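Local coordinates for protein oxidoreductase, FMN-binding (Shewanella oneidensis, PDB 2GQ9) that binds FMN in an Old Yellow Enzyme-like TIM barrel and probably reduces carbon-carbon double bonds with NADH or NADPH as electron donor, at residues P24-R29 / T348-G353. Sequence-based numbering, arbitrary orientation.
With FMN (flavin mononucleotide), chain C; HBA (p-hydroxybenzaldehyde), chain E; HBA (p-hydroxybenzaldehyde), chain D.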
ATOM      1  N   PRO A  24      -0.696  -3.992  -2.946  1.00 13.00           N
ATOM      2  CA  PRO A  24       0.674  -3.494  -3.099  1.00 13.59           C
ATOM      3  C   PRO A  24       1.685  -4.487  -2.567  1.00 12.21           C
ATOM      4  O   PRO A  24       1.567  -4.928  -1.425  1.00 13.43           O
ATOM      5  CB  PRO A  24       0.664  -2.190  -2.293  1.00 11.26           C
ATOM      6  CG  PRO A  24      -0.389  -2.442  -1.247  1.00 14.40           C
ATOM      7  CD  PRO A  24      -1.477  -3.136  -2.033  1.00 11.23           C
ATOM      8  N   MET A  25       2.666  -4.853  -3.391  1.00 12.41           N
ATOM      9  CA  MET A  25       3.687  -5.789  -2.947  1.00 13.09           C
ATOM     10  C   MET A  25       5.086  -5.452  -3.431  1.00 13.16           C
ATOM     11  O   MET A  25       5.420  -5.591  -4.610  1.00 12.37           O
ATOM     12  CB  MET A  25       3.337  -7.233  -3.339  1.00 11.37           C
ATOM     13  CG  MET A  25       2.146  -7.780  -2.574  1.00 11.24           C
ATOM     14  SD  MET A  25       1.744  -9.468  -3.007  1.00 12.28           S
ATOM     15  CE  MET A  25       1.203  -9.261  -4.723  1.00 11.91           C
ATOM     16  N   THR A  26       5.892  -4.988  -2.486  1.00 10.92           N
ATOM     17  CA  THR A  26       7.283  -4.629  -2.714  1.00 12.31           C
ATOM     18  C   THR A  26       8.041  -5.861  -3.200  1.00 14.07           C
ATOM     19  O   THR A  26       7.997  -6.907  -2.552  1.00 13.60           O
ATOM     20  CB  THR A  26       7.916  -4.150  -1.395  1.00 14.25           C
ATOM     21  OG1 THR A  26       7.299  -2.922  -1.004  1.00 14.69           O
ATOM     22  CG2 THR A  26       9.418  -3.956  -1.544  1.00 15.59           C
ATOM     23  N   ARG A  27       8.707  -5.740  -4.348  1.00 12.00           N
ATOM     24  CA  ARG A  27       9.488  -6.846  -4.906  1.00 14.95           C
ATOM     25  C   ARG A  27      10.958  -6.429  -5.039  1.00 12.40           C
ATOM     26  O   ARG A  27      11.815  -7.252  -5.354  1.00 14.91           O
ATOM     27  CB  ARG A  27       8.940  -7.263  -6.281  1.00 15.59           C
ATOM     28  CG  ARG A  27       7.466  -7.673  -6.287  1.00 11.42           C
ATOM     29  CD  ARG A  27       7.154  -8.725  -5.224  1.00 14.48           C
ATOM     30  NE  ARG A  27       7.949  -9.934  -5.418  1.00 14.28           N
ATOM     31  CZ  ARG A  27       7.687 -10.884  -6.315  1.00 15.50           C
ATOM     32  NH1 ARG A  27       6.629 -10.797  -7.123  1.00 14.70           N
ATOM     33  NH2 ARG A  27       8.509 -11.916  -6.421  1.00 12.67           N
ATOM     34  N   SER A  28      11.227  -5.142  -4.816  1.00 15.08           N
ATOM     35  CA  SER A  28      12.577  -4.586  -4.885  1.00 15.18           C
ATOM     36  C   SER A  28      13.353  -5.010  -6.130  1.00 16.11           C
ATOM     37  O   SER A  28      14.449  -5.572  -6.040  1.00 17.03           O
ATOM     38  CB  SER A  28      13.351  -4.975  -3.620  1.00 17.53           C
ATOM     39  OG  SER A  28      12.721  -4.427  -2.474  1.00 19.47           O
ATOM     40  N   ARG A  29      12.786  -4.716  -7.295  1.00 14.95           N
ATOM     41  CA  ARG A  29      13.398  -5.073  -8.575  1.00 18.12           C
ATOM     42  C   ARG A  29      13.777  -3.823  -9.377  1.00 15.89           C
ATOM     43  O   ARG A  29      14.163  -3.923 -10.544  1.00 18.51           O
ATOM     44  CB  ARG A  29      12.412  -5.905  -9.411  1.00 16.83           C
ATOM     45  CG  ARG A  29      11.982  -7.260  -8.807  1.00 25.17           C
ATOM     46  CD  ARG A  29      13.178  -8.184  -8.653  1.00 19.66           C
ATOM     47  NE  ARG A  29      12.897  -9.625  -8.763  1.00 15.71           N
ATOM     48  CZ  ARG A  29      12.301 -10.380  -7.839  1.00 14.20           C
ATOM     49  NH1 ARG A  29      11.872  -9.861  -6.694  1.00 15.02           N
ATOM     50  NH2 ARG A  29      12.197 -11.691  -8.031  1.00 15.19           N
ATOM     51  N   THR A 348      12.803 -15.542  -3.407  1.00 16.26           N
ATOM     52  CA  THR A 348      12.845 -14.657  -4.563  1.00 14.96           C
ATOM     53  C   THR A 348      11.814 -13.527  -4.477  1.00 15.73           C
ATOM     54  O   THR A 348      11.510 -12.858  -5.474  1.00 14.49           O
ATOM     55  CB  THR A 348      12.647 -15.447  -5.873  1.00 14.96           C
ATOM     56  OG1 THR A 348      11.498 -16.293  -5.759  1.00 13.88           O
ATOM     57  CG2 THR A 348      13.875 -16.296  -6.172  1.00 20.14           C
ATOM     58  N   LEU A 349      11.279 -13.312  -3.283  1.00 12.22           N
ATOM     59  CA  LEU A 349      10.305 -12.237  -3.094  1.00 12.82           C
ATOM     60  C   LEU A 349      10.934 -10.877  -3.370  1.00 18.61           C
ATOM     61  O   LEU A 349      10.322 -10.011  -4.007  1.00 16.10           O
ATOM     62  CB  LEU A 349       9.753 -12.251  -1.667  1.00 15.57           C
ATOM     63  CG  LEU A 349       8.699 -13.306  -1.341  1.00 15.45           C
ATOM     64  CD1 LEU A 349       8.319 -13.216   0.114  1.00 15.90           C
ATOM     65  CD2 LEU A 349       7.459 -13.092  -2.229  1.00 14.91           C
ATOM     66  N   PHE A 350      12.167 -10.697  -2.901  1.00 17.52           N
ATOM     67  CA  PHE A 350      12.857  -9.427  -3.065  1.00 16.65           C
ATOM     68  C   PHE A 350      14.198  -9.510  -3.770  1.00 20.22           C
ATOM     69  O   PHE A 350      14.970 -10.448  -3.567  1.00 21.82           O
ATOM     70  CB  PHE A 350      13.094  -8.780  -1.708  1.00 15.99           C
ATOM     71  CG  PHE A 350      11.905  -8.815  -0.793  1.00 21.05           C
ATOM     72  CD1 PHE A 350      11.807  -9.775   0.213  1.00 21.64           C
ATOM     73  CD2 PHE A 350      10.895  -7.873  -0.919  1.00 18.67           C
ATOM     74  CE1 PHE A 350      10.718  -9.790   1.083  1.00 22.26           C
ATOM     75  CE2 PHE A 350       9.802  -7.881  -0.054  1.00 17.18           C
ATOM     76  CZ  PHE A 350       9.712  -8.840   0.949  1.00 21.77           C
ATOM     77  N   GLY A 351      14.477  -8.498  -4.583  1.00 19.07           N
ATOM     78  CA  GLY A 351      15.738  -8.450  -5.299  1.00 21.84           C
ATOM     79  C   GLY A 351      15.822  -9.460  -6.424  1.00 21.52           C
ATOM     80  O   GLY A 351      14.851 -10.164  -6.734  1.00 22.20           O
ATOM     81  N   GLY A 352      16.993  -9.534  -7.042  1.00 20.17           N
ATOM     82  CA  GLY A 352      17.184 -10.465  -8.133  1.00 16.43           C
ATOM     83  C   GLY A 352      16.601  -9.953  -9.432  1.00 20.63           C
ATOM     84  O   GLY A 352      16.446  -8.747  -9.621  1.00 23.71           O
ATOM     85  N   GLY A 353      16.270 -10.878 -10.325  1.00 21.31           N
ATOM     86  CA  GLY A 353      15.717 -10.499 -11.609  1.00 20.91           C
ATOM     87  C   GLY A 353      14.382 -11.154 -11.902  1.00 18.70           C
ATOM     88  O   GLY A 353      13.522 -11.235 -11.029  1.00 18.95           O
TER
HETATM   89  N1  FMN C 401       1.637  -3.897   1.714  1.00 12.68           N
HETATM   90  C2  FMN C 401       1.706  -2.520   1.413  1.00 11.55           C
HETATM   91  O2  FMN C 401       0.897  -1.745   1.821  1.00 13.50           O
HETATM   92  N3  FMN C 401       2.778  -2.088   0.543  1.00 12.35           N
HETATM   93  C4  FMN C 401       3.748  -2.876  -0.011  1.00 12.96           C
HETATM   94  O4  FMN C 401       4.662  -2.395  -0.651  1.00 13.46           O
HETATM   95  C4A FMN C 401       3.751  -4.304   0.391  1.00 10.56           C
HETATM   96  N5  FMN C 401       4.841  -5.109   0.138  1.00 14.80           N
HETATM   97  C5A FMN C 401       4.670  -6.459   0.319  1.00 12.89           C
HETATM   98  C6  FMN C 401       5.713  -7.384  -0.199  1.00 13.52           C
HETATM   99  C7  FMN C 401       5.536  -8.825  -0.167  1.00 12.16           C
HETATM  100  C7M FMN C 401       6.589  -9.714  -0.814  1.00 14.11           C
HETATM  101  C8  FMN C 401       4.346  -9.366   0.484  1.00 14.03           C
HETATM  102  C8M FMN C 401       4.056 -10.897   0.501  1.00 14.84           C
HETATM  103  C9  FMN C 401       3.358  -8.465   1.033  1.00 12.28           C
HETATM  104  C9A FMN C 401       3.499  -7.055   0.977  1.00 13.00           C
HETATM  105  N10 FMN C 401       2.500  -6.084   1.404  1.00 14.90           N
HETATM  106  C10 FMN C 401       2.578  -4.713   1.245  1.00 12.52           C
HETATM  107  C1' FMN C 401       1.286  -6.623   2.130  1.00 13.14           C
HETATM  108  C2' FMN C 401       0.248  -7.076   1.114  1.00 13.09           C
HETATM  109  O2' FMN C 401      -0.274  -6.003   0.322  1.00 12.29           O
HETATM  110  C3' FMN C 401      -0.934  -7.826   1.738  1.00 12.74           C
HETATM  111  O3' FMN C 401      -1.715  -6.930   2.552  1.00 12.83           O
HETATM  112  C4' FMN C 401      -0.476  -9.005   2.593  1.00 13.15           C
HETATM  113  O4' FMN C 401       0.456  -9.863   1.857  1.00 14.17           O
HETATM  114  C5' FMN C 401      -1.624  -9.838   3.126  1.00 17.59           C
HETATM  115  O5' FMN C 401      -2.345 -10.514   2.041  1.00 14.12           O
HETATM  116  P   FMN C 401      -2.108 -12.032   1.636  1.00 13.63           P
HETATM  117  O1P FMN C 401      -0.747 -12.184   1.041  1.00 10.88           O
HETATM  118  O2P FMN C 401      -2.345 -12.867   2.882  1.00 13.72           O
HETATM  119  O3P FMN C 401      -3.200 -12.301   0.571  1.00 13.69           O
HETATM  120  C1' HBA E2761      16.631  -7.914  -0.493  1.00 23.00           C
HETATM  121  O1' HBA E2761      16.790  -9.003   0.015  1.00 32.78           O
HETATM  122  C1  HBA E2761      15.525  -7.046  -0.062  1.00 21.28           C
HETATM  123  C2  HBA E2761      15.336  -5.770  -0.669  1.00 20.23           C
HETATM  124  C3  HBA E2761      14.315  -4.935  -0.202  1.00 17.24           C
HETATM  125  C4  HBA E2761      13.484  -5.361   0.862  1.00 21.75           C
HETATM  126  C5  HBA E2761      13.617  -6.638   1.473  1.00 16.20           C
HETATM  127  C6  HBA E2761      14.626  -7.463   0.976  1.00 22.72           C
HETATM  128  O4  HBA E2761      12.349  -4.666   1.090  1.00 15.18           O
HETATM  129  C1' HBA D2760       7.940  -5.629   2.438  1.00 23.00           C
HETATM  130  O1' HBA D2760       7.967  -6.792   2.786  1.00 32.59           O
HETATM  131  C1  HBA D2760       6.808  -4.766   2.810  1.00 21.11           C
HETATM  132  C2  HBA D2760       6.778  -3.403   2.388  1.00 20.02           C
HETATM  133  C3  HBA D2760       5.723  -2.584   2.807  1.00 17.19           C
HETATM  134  C4  HBA D2760       4.704  -3.110   3.638  1.00 21.62           C
HETATM  135  C5  HBA D2760       4.682  -4.469   4.052  1.00 16.17           C
HETATM  136  C6  HBA D2760       5.728  -5.273   3.606  1.00 22.56           C
HETATM  137  O4  HBA D2760       3.575  -2.381   3.779  1.00 15.15           O
HETATM  138  O   HOH W   1      16.796  -6.108  -7.872  1.00 37.94           O
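Arg27 and Phe350 bring two irregular loops of an Old Yellow Enzyme-type TIM barrel to a CA-CA separation of 4.6 Å, joining the loop after the first barrel strand, 20-22, to the loop after helix 331-337, at 348-353. Gly351 N donates to Arg27 O at 3.0 Å, the main backbone bond across the contact; a weak one reaches Ser28 O. Positive phi at Gly351 and Gly352 lets the chain curl around the Arg29 guanidinium, whose rim is ringed by carbonyls lying near its plane. Its NE meets Gly353 O at 2.8 Å, almost straight (168°), NH2 donates to Thr348 O, and NH1 turns back to Arg27 O, in the carbonyl plane on a lone pair. With an alanine here, Gly353 O would probably lose its charged donor and Thr348 O would keep only Arg27 NH2 from segment 24-29, so segment 351-353 would be less firmly held. Arg27, folded at chi2 and chi3 (-52° and -59°), sends NE to Leu349 O at 2.8 Å; its NH2 shares Thr348 O with Arg29 and also binds Gly356 O. On the flavin side, Thr26 OG1 donates to FMN O4 at 2.7 Å. The p-hydroxybenzaldehyde of chain E lies over one face of the Phe350 ring, its C5 displaced from the ring centre, while Phe350 CZ reaches FMN C7M at 3.7 Å.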